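Local atomic coordinates of SusD superfamily protein (Bacteroides vulgatus, PDB entry 3MYV), a protein that probably binds polysaccharide at the bacterial outer membrane, as a member of the SusD family. Residues F63-W76 / F427-F439. Sequence-based numbering, arbitrary orientation.
Sequences FNHRPNSLNAGSLW and FYKCVLPIPEDQF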
ATOM      1  N   PHE A  63     -16.429   1.250   8.477  1.00 14.41           N
ATOM      2  CA  PHE A  63     -16.447  -0.237   8.394  1.00 15.11           C
ATOM      3  C   PHE A  63     -17.823  -0.772   7.960  1.00 14.91           C
ATOM      4  O   PHE A  63     -18.291  -1.786   8.448  1.00 16.58           O
ATOM      5  CB  PHE A  63     -15.965  -0.902   9.694  1.00 14.08           C
ATOM      6  CG  PHE A  63     -14.485  -0.691   9.962  1.00 13.14           C
ATOM      7  CD1 PHE A  63     -13.999   0.574  10.305  1.00 16.70           C
ATOM      8  CD2 PHE A  63     -13.577  -1.752   9.854  1.00 12.90           C
ATOM      9  CE1 PHE A  63     -12.605   0.794  10.520  1.00 15.94           C
ATOM     10  CE2 PHE A  63     -12.185  -1.563  10.090  1.00 14.07           C
ATOM     11  CZ  PHE A  63     -11.698  -0.285  10.414  1.00 12.77           C
ATOM     12  N   ASN A  64     -18.429  -0.083   6.992  1.00 14.83           N
ATOM     13  CA  ASN A  64     -19.748  -0.443   6.480  1.00 14.91           C
ATOM     14  C   ASN A  64     -19.548  -1.371   5.279  1.00 13.77           C
ATOM     15  O   ASN A  64     -19.463  -0.910   4.143  1.00 16.00           O
ATOM     16  CB  ASN A  64     -20.517   0.823   6.069  1.00 13.15           C
ATOM     17  CG  ASN A  64     -21.856   0.514   5.443  1.00 21.92           C
ATOM     18  OD1 ASN A  64     -22.304  -0.624   5.470  1.00 18.81           O
ATOM     19  ND2 ASN A  64     -22.480   1.515   4.838  1.00 22.67           N
ATOM     20  N   HIS A  65     -19.418  -2.661   5.568  1.00 13.14           N
ATOM     21  CA  HIS A  65     -19.142  -3.686   4.558  1.00 13.96           C
ATOM     22  C   HIS A  65     -20.055  -4.884   4.796  1.00 16.52           C
ATOM     23  O   HIS A  65     -20.243  -5.310   5.933  1.00 16.45           O
ATOM     24  CB  HIS A  65     -17.702  -4.180   4.649  1.00 13.96           C
ATOM     25  CG  HIS A  65     -16.691  -3.094   4.715  1.00 14.02           C
ATOM     26  ND1 HIS A  65     -16.422  -2.277   3.641  1.00 12.14           N
ATOM     27  CD2 HIS A  65     -15.844  -2.717   5.704  1.00 16.82           C
ATOM     28  CE1 HIS A  65     -15.486  -1.408   3.983  1.00 18.95           C
ATOM     29  NE2 HIS A  65     -15.117  -1.654   5.229  1.00 14.78           N
ATOM     30  N   ARG A  66     -20.578  -5.461   3.725  1.00 17.56           N
ATOM     31  CA  ARG A  66     -21.346  -6.699   3.869  1.00 19.93           C
ATOM     32  C   ARG A  66     -21.188  -7.641   2.677  1.00 19.45           C
ATOM     33  O   ARG A  66     -20.747  -7.226   1.602  1.00 14.82           O
ATOM     34  CB  ARG A  66     -22.806  -6.382   4.143  1.00 22.57           C
ATOM     35  CG  ARG A  66     -23.442  -5.523   3.117  1.00 24.71           C
ATOM     36  CD  ARG A  66     -24.846  -5.093   3.548  1.00 31.71           C
ATOM     37  NE  ARG A  66     -25.698  -4.970   2.374  1.00 33.37           N
ATOM     38  CZ  ARG A  66     -25.836  -3.871   1.634  1.00 40.03           C
ATOM     39  NH1 ARG A  66     -25.199  -2.741   1.951  1.00 45.84           N
ATOM     40  NH2 ARG A  66     -26.633  -3.896   0.575  1.00 47.09           N
ATOM     41  N   PRO A  67     -21.482  -8.934   2.884  1.00 18.37           N
ATOM     42  CA  PRO A  67     -21.210  -9.900   1.824  1.00 18.82           C
ATOM     43  C   PRO A  67     -21.869  -9.577   0.469  1.00 17.39           C
ATOM     44  O   PRO A  67     -21.256  -9.818  -0.568  1.00 20.24           O
ATOM     45  CB  PRO A  67     -21.749 -11.209   2.420  1.00 17.71           C
ATOM     46  CG  PRO A  67     -21.566 -11.033   3.857  1.00 18.92           C
ATOM     47  CD  PRO A  67     -21.864  -9.602   4.133  1.00 20.53           C
ATOM     48  N   ASN A  68     -23.078  -9.006   0.468  1.00 16.54           N
ATOM     49  CA  ASN A  68     -23.744  -8.637  -0.787  1.00 19.48           C
ATOM     50  C   ASN A  68     -23.401  -7.244  -1.306  1.00 19.52           C
ATOM     51  O   ASN A  68     -23.892  -6.845  -2.365  1.00 17.54           O
ATOM     52  CB  ASN A  68     -25.275  -8.860  -0.720  1.00 23.05           C
ATOM     53  CG  ASN A  68     -26.006  -7.861   0.178  1.00 30.57           C
ATOM     54  OD1 ASN A  68     -25.426  -6.896   0.686  1.00 33.40           O
ATOM     55  ND2 ASN A  68     -27.308  -8.084   0.349  1.00 33.61           N
ATOM     56  N   SER A  69     -22.529  -6.533  -0.593  1.00 17.04           N
ATOM     57  CA  SER A  69     -22.079  -5.205  -1.014  1.00 17.13           C
ATOM     58  C   SER A  69     -20.823  -4.876  -0.205  1.00 17.25           C
ATOM     59  O   SER A  69     -20.902  -4.292   0.882  1.00 16.20           O
ATOM     60  CB  SER A  69     -23.183  -4.164  -0.775  1.00 18.56           C
ATOM     61  OG  SER A  69     -22.891  -2.931  -1.400  1.00 17.78           O
ATOM     62  N   LEU A  70     -19.659  -5.263  -0.726  1.00 15.81           N
ATOM     63  CA  LEU A  70     -18.417  -5.081   0.054  1.00 13.99           C
ATOM     64  C   LEU A  70     -18.179  -3.609   0.392  1.00 14.67           C
ATOM     65  O   LEU A  70     -17.642  -3.331   1.444  1.00 14.30           O
ATOM     66  CB  LEU A  70     -17.196  -5.703  -0.599  1.00 14.87           C
ATOM     67  CG  LEU A  70     -16.856  -7.144  -0.198  1.00 17.20           C
ATOM     68  CD1 LEU A  70     -18.019  -8.143  -0.438  1.00 16.88           C
ATOM     69  CD2 LEU A  70     -15.582  -7.599  -0.889  1.00 16.59           C
ATOM     70  N   ASN A  71     -18.595  -2.679  -0.467  1.00 13.04           N
ATOM     71  CA  ASN A  71     -18.380  -1.250  -0.227  1.00 12.78           C
ATOM     72  C   ASN A  71     -16.893  -0.992  -0.002  1.00 13.79           C
ATOM     73  O   ASN A  71     -16.496  -0.267   0.924  1.00 15.44           O
ATOM     74  CB  ASN A  71     -19.207  -0.725   0.958  1.00 15.10           C
ATOM     75  CG  ASN A  71     -20.713  -0.969   0.803  1.00 14.99           C
ATOM     76  OD1 ASN A  71     -21.222  -1.034  -0.300  1.00 16.91           O
ATOM     77  ND2 ASN A  71     -21.425  -1.064   1.923  1.00 16.78           N
ATOM     78  N   ALA A  72     -16.079  -1.570  -0.882  1.00 14.56           N
ATOM     79  CA  ALA A  72     -14.630  -1.443  -0.803  1.00 15.12           C
ATOM     80  C   ALA A  72     -14.027  -1.447  -2.201  1.00 14.47           C
ATOM     81  O   ALA A  72     -13.087  -2.182  -2.486  1.00 15.39           O
ATOM     82  CB  ALA A  72     -14.017  -2.570   0.086  1.00 15.56           C
ATOM     83  N   GLY A  73     -14.574  -0.609  -3.074  1.00 13.99           N
ATOM     84  CA  GLY A  73     -14.079  -0.520  -4.434  1.00 14.50           C
ATOM     85  C   GLY A  73     -14.181  -1.864  -5.148  1.00 13.55           C
ATOM     86  O   GLY A  73     -15.246  -2.463  -5.174  1.00 14.31           O
ATOM     87  N   SER A  74     -13.064  -2.323  -5.709  1.00 12.59           N
ATOM     88  CA  SER A  74     -12.943  -3.660  -6.342  1.00 13.10           C
ATOM     89  C   SER A  74     -11.826  -4.507  -5.717  1.00 12.95           C
ATOM     90  O   SER A  74     -11.108  -5.271  -6.409  1.00 13.31           O
ATOM     91  CB  SER A  74     -12.663  -3.473  -7.826  1.00 13.06           C
ATOM     92  OG  SER A  74     -13.764  -2.817  -8.423  1.00 18.27           O
ATOM     93  N   LEU A  75     -11.682  -4.382  -4.408  1.00 14.41           N
ATOM     94  CA  LEU A  75     -10.518  -4.949  -3.709  1.00 12.52           C
ATOM     95  C   LEU A  75     -10.548  -6.479  -3.687  1.00 12.55           C
ATOM     96  O   LEU A  75      -9.534  -7.103  -3.407  1.00 13.30           O
ATOM     97  CB  LEU A  75     -10.383  -4.358  -2.299  1.00 14.38           C
ATOM     98  CG  LEU A  75      -9.923  -2.885  -2.232  1.00 14.08           C
ATOM     99  CD1 LEU A  75      -9.747  -2.357  -0.742  1.00 12.15           C
ATOM    100  CD2 LEU A  75      -8.648  -2.709  -3.044  1.00 15.16           C
ATOM    101  N   TRP A  76     -11.684  -7.084  -4.038  1.00 14.09           N
ATOM    102  CA  TRP A  76     -11.692  -8.531  -4.322  1.00 15.82           C
ATOM    103  C   TRP A  76     -11.514  -8.773  -5.803  1.00 14.81           C
ATOM    104  O   TRP A  76     -10.568  -9.441  -6.221  1.00 14.65           O
ATOM    105  CB  TRP A  76     -13.010  -9.184  -3.890  1.00 16.37           C
ATOM    106  CG  TRP A  76     -13.181 -10.652  -4.262  1.00 13.57           C
ATOM    107  CD1 TRP A  76     -13.673 -11.145  -5.442  1.00 16.29           C
ATOM    108  CD2 TRP A  76     -12.956 -11.798  -3.422  1.00 20.44           C
ATOM    109  NE1 TRP A  76     -13.724 -12.515  -5.402  1.00 17.03           N
ATOM    110  CE2 TRP A  76     -13.313 -12.946  -4.172  1.00 13.85           C
ATOM    111  CE3 TRP A  76     -12.462 -11.967  -2.132  1.00 16.95           C
ATOM    112  CZ2 TRP A  76     -13.218 -14.259  -3.655  1.00 13.67           C
ATOM    113  CZ3 TRP A  76     -12.375 -13.274  -1.602  1.00 20.45           C
ATOM    114  CH2 TRP A  76     -12.737 -14.399  -2.370  1.00 16.45           C
ATOM    115  N   PHE A 427     -11.551  -7.305  16.139  1.00 19.45           N
ATOM    116  CA  PHE A 427     -12.757  -6.730  15.539  1.00 19.67           C
ATOM    117  C   PHE A 427     -13.095  -7.452  14.250  1.00 15.69           C
ATOM    118  O   PHE A 427     -12.263  -7.530  13.353  1.00 18.67           O
ATOM    119  CB  PHE A 427     -12.511  -5.259  15.221  1.00 20.74           C
ATOM    120  CG  PHE A 427     -13.715  -4.525  14.708  1.00 19.66           C
ATOM    121  CD1 PHE A 427     -14.973  -4.720  15.263  1.00 21.50           C
ATOM    122  CD2 PHE A 427     -13.568  -3.559  13.725  1.00 15.89           C
ATOM    123  CE1 PHE A 427     -16.070  -4.004  14.800  1.00 25.17           C
ATOM    124  CE2 PHE A 427     -14.636  -2.845  13.285  1.00 22.06           C
ATOM    125  CZ  PHE A 427     -15.893  -3.059  13.820  1.00 16.93           C
ATOM    126  N   TYR A 428     -14.318  -7.970  14.142  1.00 16.32           N
ATOM    127  CA  TYR A 428     -14.629  -8.891  13.043  1.00 15.82           C
ATOM    128  C   TYR A 428     -14.554  -8.205  11.691  1.00 16.55           C
ATOM    129  O   TYR A 428     -14.340  -8.871  10.664  1.00 14.79           O
ATOM    130  CB  TYR A 428     -15.965  -9.611  13.252  1.00 17.36           C
ATOM    131  CG  TYR A 428     -17.226  -8.842  12.894  1.00 15.89           C
ATOM    132  CD1 TYR A 428     -17.789  -7.927  13.774  1.00 21.61           C
ATOM    133  CD2 TYR A 428     -17.877  -9.069  11.698  1.00 22.35           C
ATOM    134  CE1 TYR A 428     -18.947  -7.243  13.462  1.00 21.87           C
ATOM    135  CE2 TYR A 428     -19.035  -8.409  11.375  1.00 17.47           C
ATOM    136  CZ  TYR A 428     -19.569  -7.486  12.259  1.00 20.02           C
ATOM    137  OH  TYR A 428     -20.719  -6.810  11.929  1.00 22.16           O
ATOM    138  N   LYS A 429     -14.692  -6.877  11.688  1.00 14.18           N
ATOM    139  CA  LYS A 429     -14.637  -6.133  10.431  1.00 15.02           C
ATOM    140  C   LYS A 429     -13.247  -5.589  10.131  1.00 15.22           C
ATOM    141  O   LYS A 429     -13.103  -4.768   9.223  1.00 15.94           O
ATOM    142  CB  LYS A 429     -15.717  -5.052  10.392  1.00 13.17           C
ATOM    143  CG  LYS A 429     -17.112  -5.674  10.440  1.00 16.14           C
ATOM    144  CD  LYS A 429     -18.197  -4.731  10.049  1.00 22.38           C
ATOM    145  CE  LYS A 429     -18.513  -3.725  11.149  1.00 23.94           C
ATOM    146  NZ  LYS A 429     -19.760  -2.986  10.819  1.00 20.26           N
ATOM    147  N   CYS A 430     -12.222  -6.062  10.857  1.00 14.94           N
ATOM    148  CA  CYS A 430     -10.832  -5.763  10.465  1.00 14.74           C
ATOM    149  C   CYS A 430     -10.397  -6.517   9.213  1.00 14.75           C
ATOM    150  O   CYS A 430      -9.299  -6.283   8.686  1.00 13.91           O
ATOM    151  CB  CYS A 430      -9.825  -5.979  11.613  1.00 13.98           C
ATOM    152  SG  CYS A 430      -9.347  -7.736  11.914  1.00 15.33           S
ATOM    153  N   VAL A 431     -11.273  -7.398   8.728  1.00 13.99           N
ATOM    154  CA  VAL A 431     -11.205  -7.963   7.393  1.00 14.49           C
ATOM    155  C   VAL A 431     -12.514  -7.710   6.669  1.00 15.16           C
ATOM    156  O   VAL A 431     -13.565  -7.541   7.304  1.00 16.07           O
ATOM    157  CB  VAL A 431     -10.929  -9.488   7.408  1.00 13.66           C
ATOM    158  CG1 VAL A 431      -9.509  -9.767   7.943  1.00 11.85           C
ATOM    159  CG2 VAL A 431     -11.989 -10.244   8.234  1.00 10.88           C
ATOM    160  N   LEU A 432     -12.434  -7.660   5.342  1.00 14.70           N
ATOM    161  CA  LEU A 432     -13.636  -7.576   4.503  1.00 13.86           C
ATOM    162  C   LEU A 432     -14.334  -8.914   4.432  1.00 14.39           C
ATOM    163  O   LEU A 432     -13.698  -9.970   4.634  1.00 14.86           O
ATOM    164  CB  LEU A 432     -13.279  -7.150   3.085  1.00 14.60           C
ATOM    165  CG  LEU A 432     -12.829  -5.709   2.897  1.00 13.67           C
ATOM    166  CD1 LEU A 432     -12.241  -5.564   1.516  1.00 11.06           C
ATOM    167  CD2 LEU A 432     -13.945  -4.661   3.139  1.00 11.33           C
ATOM    168  N   PRO A 433     -15.656  -8.895   4.174  1.00 15.57           N
ATOM    169  CA  PRO A 433     -16.312 -10.180   3.967  1.00 14.04           C
ATOM    170  C   PRO A 433     -16.040 -10.759   2.564  1.00 13.70           C
ATOM    171  O   PRO A 433     -15.773 -10.020   1.601  1.00 14.22           O
ATOM    172  CB  PRO A 433     -17.782  -9.837   4.133  1.00 15.82           C
ATOM    173  CG  PRO A 433     -17.871  -8.434   3.548  1.00 14.77           C
ATOM    174  CD  PRO A 433     -16.588  -7.767   3.989  1.00 15.96           C
ATOM    175  N   ILE A 434     -16.085 -12.082   2.479  1.00 14.14           N
ATOM    176  CA  ILE A 434     -16.080 -12.793   1.215  1.00 13.80           C
ATOM    177  C   ILE A 434     -17.380 -12.412   0.468  1.00 13.74           C
ATOM    178  O   ILE A 434     -18.468 -12.478   1.069  1.00 15.45           O
ATOM    179  CB  ILE A 434     -16.004 -14.346   1.435  1.00 14.49           C
ATOM    180  CG1 ILE A 434     -14.783 -14.764   2.285  1.00 16.16           C
ATOM    181  CG2 ILE A 434     -16.020 -15.077   0.076  1.00 12.17           C
ATOM    182  CD1 ILE A 434     -13.422 -14.370   1.738  1.00 15.54           C
ATOM    183  N   PRO A 435     -17.283 -12.001  -0.806  1.00 13.33           N
ATOM    184  CA  PRO A 435     -18.490 -11.639  -1.565  1.00 14.96           C
ATOM    185  C   PRO A 435     -19.474 -12.792  -1.654  1.00 16.29           C
ATOM    186  O   PRO A 435     -19.075 -13.938  -1.909  1.00 14.55           O
ATOM    187  CB  PRO A 435     -17.959 -11.292  -2.962  1.00 12.16           C
ATOM    188  CG  PRO A 435     -16.519 -10.946  -2.731  1.00 14.28           C
ATOM    189  CD  PRO A 435     -16.055 -11.755  -1.586  1.00 15.95           C
ATOM    190  N   GLU A 436     -20.746 -12.472  -1.483  1.00 14.38           N
ATOM    191  CA  GLU A 436     -21.813 -13.465  -1.426  1.00 15.73           C
ATOM    192  C   GLU A 436     -21.796 -14.386  -2.665  1.00 15.87           C
ATOM    193  O   GLU A 436     -22.019 -15.602  -2.552  1.00 14.50           O
ATOM    194  CB  GLU A 436     -23.160 -12.757  -1.306  1.00 18.21           C
ATOM    195  CG  GLU A 436     -24.368 -13.678  -1.227  1.00 25.61           C
ATOM    196  CD  GLU A 436     -25.687 -12.919  -1.078  1.00 33.32           C
ATOM    197  OE1 GLU A 436     -26.141 -12.284  -2.059  1.00 37.75           O
ATOM    198  OE2 GLU A 436     -26.280 -12.985   0.015  1.00 39.96           O
ATOM    199  N   ASP A 437     -21.501 -13.818  -3.834  1.00 14.92           N
ATOM    200  CA  ASP A 437     -21.549 -14.623  -5.058  1.00 20.13           C
ATOM    201  C   ASP A 437     -20.520 -15.736  -5.152  1.00 20.15           C
ATOM    202  O   ASP A 437     -20.704 -16.662  -5.954  1.00 17.19           O
ATOM    203  CB  ASP A 437     -21.589 -13.773  -6.335  1.00 19.96           C
ATOM    204  CG  ASP A 437     -20.345 -12.986  -6.572  1.00 28.52           C
ATOM    205  OD1 ASP A 437     -19.427 -12.974  -5.716  1.00 24.11           O
ATOM    206  OD2 ASP A 437     -20.302 -12.347  -7.649  1.00 36.69           O
ATOM    207  N   GLN A 438     -19.464 -15.692  -4.320  1.00 17.70           N
ATOM    208  CA  GLN A 438     -18.574 -16.849  -4.206  1.00 16.35           C
ATOM    209  C   GLN A 438     -19.284 -18.125  -3.741  1.00 14.85           C
ATOM    210  O   GLN A 438     -18.853 -19.216  -4.101  1.00 15.54           O
ATOM    211  CB  GLN A 438     -17.383 -16.548  -3.271  1.00 15.69           C
ATOM    212  CG  GLN A 438     -16.598 -15.338  -3.716  1.00 19.40           C
ATOM    213  CD  GLN A 438     -16.307 -15.300  -5.217  1.00 25.14           C
ATOM    214  OE1 GLN A 438     -16.912 -14.506  -5.984  1.00 30.18           O
ATOM    215  NE2 GLN A 438     -15.385 -16.149  -5.644  1.00 15.76           N
ATOM    216  N   PHE A 439     -20.370 -18.012  -2.990  1.00 14.37           N
ATOM    217  CA  PHE A 439     -21.073 -19.195  -2.463  1.00 15.76           C
ATOM    218  C   PHE A 439     -21.962 -19.921  -3.482  1.00 15.43           C
ATOM    219  O   PHE A 439     -22.465 -21.013  -3.201  1.00 14.63           O
ATOM    220  CB  PHE A 439     -21.817 -18.843  -1.154  1.00 16.55           C
ATOM    221  CG  PHE A 439     -20.914 -18.195  -0.146  1.00 20.99           C
ATOM    222  CD1 PHE A 439     -19.880 -18.915   0.433  1.00 18.24           C
ATOM    223  CD2 PHE A 439     -21.041 -16.856   0.170  1.00 27.11           C
ATOM    224  CE1 PHE A 439     -19.015 -18.317   1.341  1.00 19.90           C
ATOM    225  CE2 PHE A 439     -20.179 -16.252   1.087  1.00 24.40           C
ATOM    226  CZ  PHE A 439     -19.157 -16.973   1.652  1.00 18.86           C
TER
HETATM  227  O   HOH W   1     -28.166 -10.802  -0.946  1.00 35.75           O
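Leu432 sets CD2 squarely over the imidazole of His65, a CH-pi contact 3.5 Å from the ring centroid, while its CD1 and CD2 both lean on the methyl group of Ala72. The branched leucine tip thus serves two partners at once. What fixes the ring's rotation is polar: His65 ND1 donates to Leu70 O at 2.7 Å, in the ring plane, and NE2 is hydrogen-bonded with Lys44 NZ. A second CH-pi contact lies at Trp76, where Pro435 CD sits 3.7 Å from the centroid of the six-membered ring. With CG anti to the backbone N (chi1 174°), the indole turns one face to the puckered ring of Pro435, and Ile434 CD1 touches CZ3 obliquely. Leu70 packs CD1 against the rings of Pro433 and Pro435; Pro433 also packs on Pro67.

Both segments are largely irregular chain in this helix-rich SusD-family fold. Residues 63-76 join helix 56-61, which Phe63 closes as the C-prime residue of a Schellman motif, to helix 77-94, and residues 427-439 follow residues 63-67 in the same direction and end at the start of helix 438-441.

Two hydrogen bonds cross the contact, one between backbones and one from a lysine side chain. Glu436 N, in the second residue of the type I turn from Pro435 to Gln438, donates to Pro67 O (2.9 Å), from above the carbonyl plane; Pro435 CA adds a CA-H...O contact to the same oxygen. At the other end of the contact, the side chain of Lys429 bends at chi3 (-76°), bringing NZ 3.0 Å from Phe63 O. The Phe63 ring meets Phe427 obliquely, planes 59° apart, and turns its edge to Lys429 O. Near the exposed Asn68, one water accepts from Asn68 ND2 and donates to Glu436 OE1 (2.7 Å).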